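Local coordinates for putative ketosteroid isomerase (PDB 3KE7), which is of unproven function but may be an isomerase of the SnoaL-like, NTF2-type fold, with a pocket that holds bicine here, at residues C108-R113 with W120-T125. Numbering follows the deposited sequence.
Sequences CTEVYR and WKIIQT
Ile122 CG1 sits over one face of the Tyr112 ring, 3.6 Å from the ring centroid and 16° off its normal, a CH-pi contact; Trp120 CB approaches the same ring obliquely. The Arg113 guanidinium takes Ile123 CG2 centrally on one face, with CG2 3.4 Å from CZ, while Arg113 NH2 forms salt bridges to Asp40 and Asp42. The Arg113 and Ile123 side chains cross at about a right angle. Antiparallel strands 102-114 and 120-129 are neighbours in the curved sheet of an NTF2-like fold, and Arg113 and Lys121 exchange two backbone bonds. The second strand carries a classic beta bulge: Ile123 and Gln124 both face Val111, whose O accepts a bond from Ile123 N (2.8 Å) and a weak one from Gln124 N (3.4 Å). The Ile123 side chain points toward the facing strand, where its CG1 lies 3.8 Å from Val111 CG1. Gln124 NE2 bonds weakly to Thr109 O; Gln124 OE1 hydrogen-bonds to Thr109 OG1 of the second subunit, linking this strand pair across the interface. Glu110, about 7 Å from bound bicine, has OE2 close to Glu23 OE2, and Tyr112 OH bonds to Glu23 OE1. Thr125 OG1 donates to the syn lone pair of Glu110 OE1 at 2.6 Å, which helps fix that carboxylate near the pocket.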
ATOM      1  N   CYS B 108       4.076   7.159  -1.231  1.00  4.81           N
ATOM      2  CA  CYS B 108       3.613   6.584   0.016  1.00  5.79           C
ATOM      3  C   CYS B 108       2.199   6.028  -0.045  1.00  4.28           C
ATOM      4  O   CYS B 108       1.273   6.719  -0.519  1.00  5.44           O
ATOM      5  CB  CYS B 108       3.692   7.609   1.142  1.00  6.13           C
ATOM      6  SG  CYS B 108       3.338   6.912   2.802  1.00  8.42           S
ATOM      7  N   THR B 109       2.048   4.814   0.480  1.00  6.13           N
ATOM      8  CA  THR B 109       0.762   4.244   0.777  1.00  5.10           C
ATOM      9  C   THR B 109       0.686   3.965   2.277  1.00  4.80           C
ATOM     10  O   THR B 109       1.515   3.196   2.807  1.00  6.41           O
ATOM     11  CB  THR B 109       0.534   2.942   0.050  1.00  6.62           C
ATOM     12  OG1 THR B 109       0.712   3.144  -1.346  1.00  6.90           O
ATOM     13  CG2 THR B 109      -0.884   2.366   0.344  1.00  5.69           C
ATOM     14  N   GLU B 110      -0.310   4.504   2.944  1.00  5.11           N
ATOM     15  CA  GLU B 110      -0.613   4.194   4.326  1.00  5.06           C
ATOM     16  C   GLU B 110      -2.000   3.558   4.351  1.00  6.66           C
ATOM     17  O   GLU B 110      -2.921   4.041   3.644  1.00  9.67           O
ATOM     18  CB  GLU B 110      -0.656   5.453   5.222  1.00  7.36           C
ATOM     19  CG  GLU B 110       0.543   6.302   5.223  1.00  5.19           C
ATOM     20  CD  GLU B 110       1.641   5.784   6.121  1.00  6.84           C
ATOM     21  OE1 GLU B 110       1.572   4.609   6.510  1.00  9.50           O
ATOM     22  OE2 GLU B 110       2.584   6.575   6.458  1.00  7.15           O
ATOM     23  N   VAL B 111      -2.169   2.477   5.108  1.00  4.94           N
ATOM     24  CA  VAL B 111      -3.501   1.949   5.357  1.00  4.54           C
ATOM     25  C   VAL B 111      -3.782   2.145   6.859  1.00  5.78           C
ATOM     26  O   VAL B 111      -3.052   1.646   7.689  1.00  6.41           O
ATOM     27  CB  VAL B 111      -3.641   0.503   5.002  1.00  6.53           C
ATOM     28  CG1 VAL B 111      -5.096   0.068   5.271  1.00  7.91           C
ATOM     29  CG2 VAL B 111      -3.286   0.264   3.510  1.00  8.72           C
ATOM     30  N   TYR B 112      -4.862   2.891   7.170  1.00  4.63           N
ATOM     31  CA  TYR B 112      -5.337   3.137   8.517  1.00  5.26           C
ATOM     32  C   TYR B 112      -6.601   2.324   8.768  1.00  5.96           C
ATOM     33  O   TYR B 112      -7.434   2.143   7.854  1.00  6.76           O
ATOM     34  CB  TYR B 112      -5.721   4.620   8.703  1.00  6.97           C
ATOM     35  CG  TYR B 112      -4.586   5.622   8.852  1.00  5.66           C
ATOM     36  CD1 TYR B 112      -3.841   6.025   7.772  1.00  6.00           C
ATOM     37  CD2 TYR B 112      -4.323   6.205  10.083  1.00  6.18           C
ATOM     38  CE1 TYR B 112      -2.883   7.005   7.877  1.00  6.58           C
ATOM     39  CE2 TYR B 112      -3.334   7.154  10.224  1.00  7.03           C
ATOM     40  CZ  TYR B 112      -2.612   7.551   9.113  1.00  7.54           C
ATOM     41  OH  TYR B 112      -1.639   8.545   9.244  1.00  7.64           O
ATOM     42  N   ARG B 113      -6.728   1.801   9.979  1.00  5.87           N
ATOM     43  CA  ARG B 113      -7.859   1.032  10.403  1.00  6.54           C
ATOM     44  C   ARG B 113      -8.440   1.664  11.637  1.00  5.13           C
ATOM     45  O   ARG B 113      -7.694   1.990  12.563  1.00  7.30           O
ATOM     46  CB  ARG B 113      -7.468  -0.436  10.693  1.00  6.76           C
ATOM     47  CG  ARG B 113      -8.653  -1.336  11.190  1.00  6.40           C
ATOM     48  CD  ARG B 113      -8.248  -2.781  11.440  1.00  9.67           C
ATOM     49  NE  ARG B 113      -7.212  -2.819  12.451  1.00  7.93           N
ATOM     50  CZ  ARG B 113      -6.164  -3.664  12.478  1.00  9.89           C
ATOM     51  NH1 ARG B 113      -5.987  -4.609  11.547  1.00 10.75           N
ATOM     52  NH2 ARG B 113      -5.253  -3.544  13.443  1.00  9.52           N
ATOM     53  N   TRP B 120      -7.963   5.788  14.741  1.00 13.51           N
ATOM     54  CA  TRP B 120      -7.434   5.316  13.463  1.00 10.84           C
ATOM     55  C   TRP B 120      -5.944   5.018  13.615  1.00 11.82           C
ATOM     56  O   TRP B 120      -5.169   5.907  14.045  1.00 12.21           O
ATOM     57  CB  TRP B 120      -7.614   6.353  12.394  1.00 11.55           C
ATOM     58  CG  TRP B 120      -9.016   6.561  12.057  1.00 12.01           C
ATOM     59  CD1 TRP B 120      -9.905   7.374  12.728  1.00 19.41           C
ATOM     60  CD2 TRP B 120      -9.764   5.953  10.987  1.00 11.71           C
ATOM     61  NE1 TRP B 120     -11.132   7.333  12.117  1.00 17.34           N
ATOM     62  CE2 TRP B 120     -11.075   6.478  11.047  1.00 16.12           C
ATOM     63  CE3 TRP B 120      -9.473   5.005  10.007  1.00  7.07           C
ATOM     64  CZ2 TRP B 120     -12.071   6.096  10.153  1.00 15.31           C
ATOM     65  CZ3 TRP B 120     -10.438   4.670   9.110  1.00  8.95           C
ATOM     66  CH2 TRP B 120     -11.733   5.192   9.191  1.00  9.44           C
ATOM     67  N   LYS B 121      -5.562   3.767  13.357  1.00  8.67           N
ATOM     68  CA  LYS B 121      -4.190   3.345  13.496  1.00  7.28           C
ATOM     69  C   LYS B 121      -3.670   2.797  12.182  1.00  4.98           C
ATOM     70  O   LYS B 121      -4.395   2.145  11.444  1.00  6.78           O
ATOM     71  CB  LYS B 121      -4.116   2.260  14.534  1.00  9.54           C
ATOM     72  CG  LYS B 121      -4.728   2.581  15.880  1.00 11.56           C
ATOM     73  CD  LYS B 121      -4.016   3.654  16.582  1.00 14.11           C
ATOM     74  CE  LYS B 121      -2.743   3.243  17.149  1.00 17.87           C
ATOM     75  NZ  LYS B 121      -2.564   4.113  18.410  1.00 22.75           N
ATOM     76  N   ILE B 122      -2.372   3.015  11.944  1.00  5.38           N
ATOM     77  CA  ILE B 122      -1.723   2.529  10.749  1.00  6.34           C
ATOM     78  C   ILE B 122      -1.462   1.006  10.881  1.00  6.16           C
ATOM     79  O   ILE B 122      -0.849   0.532  11.840  1.00  6.35           O
ATOM     80  CB  ILE B 122      -0.399   3.272  10.480  1.00  4.66           C
ATOM     81  CG1 ILE B 122      -0.692   4.737  10.166  1.00  7.55           C
ATOM     82  CG2 ILE B 122       0.382   2.625   9.321  1.00  5.74           C
ATOM     83  CD1 ILE B 122       0.572   5.606  10.105  1.00  6.68           C
ATOM     84  N   ILE B 123      -1.947   0.267   9.878  1.00  6.41           N
ATOM     85  CA  ILE B 123      -1.724  -1.154   9.772  1.00  5.05           C
ATOM     86  C   ILE B 123      -0.777  -1.511   8.618  1.00  6.62           C
ATOM     87  O   ILE B 123      -0.280  -2.613   8.570  1.00  5.84           O
ATOM     88  CB  ILE B 123      -3.010  -1.982   9.669  1.00  4.95           C
ATOM     89  CG1 ILE B 123      -3.755  -1.736   8.382  1.00  6.95           C
ATOM     90  CG2 ILE B 123      -3.910  -1.616  10.863  1.00  9.39           C
ATOM     91  CD1 ILE B 123      -4.852  -2.802   8.110  1.00  7.20           C
ATOM     92  N   GLN B 124      -0.497  -0.579   7.738  1.00  6.06           N
ATOM     93  CA  GLN B 124       0.453  -0.820   6.653  1.00  5.18           C
ATOM     94  C   GLN B 124       1.049   0.476   6.180  1.00  5.70           C
ATOM     95  O   GLN B 124       0.331   1.450   5.968  1.00  5.87           O
ATOM     96  CB  GLN B 124      -0.241  -1.525   5.470  1.00  6.45           C
ATOM     97  CG  GLN B 124       0.699  -2.010   4.374  1.00  7.66           C
ATOM     98  CD  GLN B 124       1.227  -0.980   3.383  1.00  6.28           C
ATOM     99  OE1 GLN B 124       2.189  -1.272   2.712  1.00  8.94           O
ATOM    100  NE2 GLN B 124       0.577   0.236   3.288  1.00  7.13           N
ATOM    101  N   THR B 125       2.361   0.469   5.944  1.00  4.89           N
ATOM    102  CA  THR B 125       3.090   1.629   5.446  1.00  4.95           C
ATOM    103  C   THR B 125       4.018   1.150   4.344  1.00  4.10           C
ATOM    104  O   THR B 125       4.750   0.146   4.510  1.00  5.33           O
ATOM    105  CB  THR B 125       3.950   2.270   6.549  1.00  4.73           C
ATOM    106  OG1 THR B 125       3.091   2.742   7.591  1.00  5.92           O
ATOM    107  CG2 THR B 125       4.821   3.346   5.991  1.00  5.19           C
TER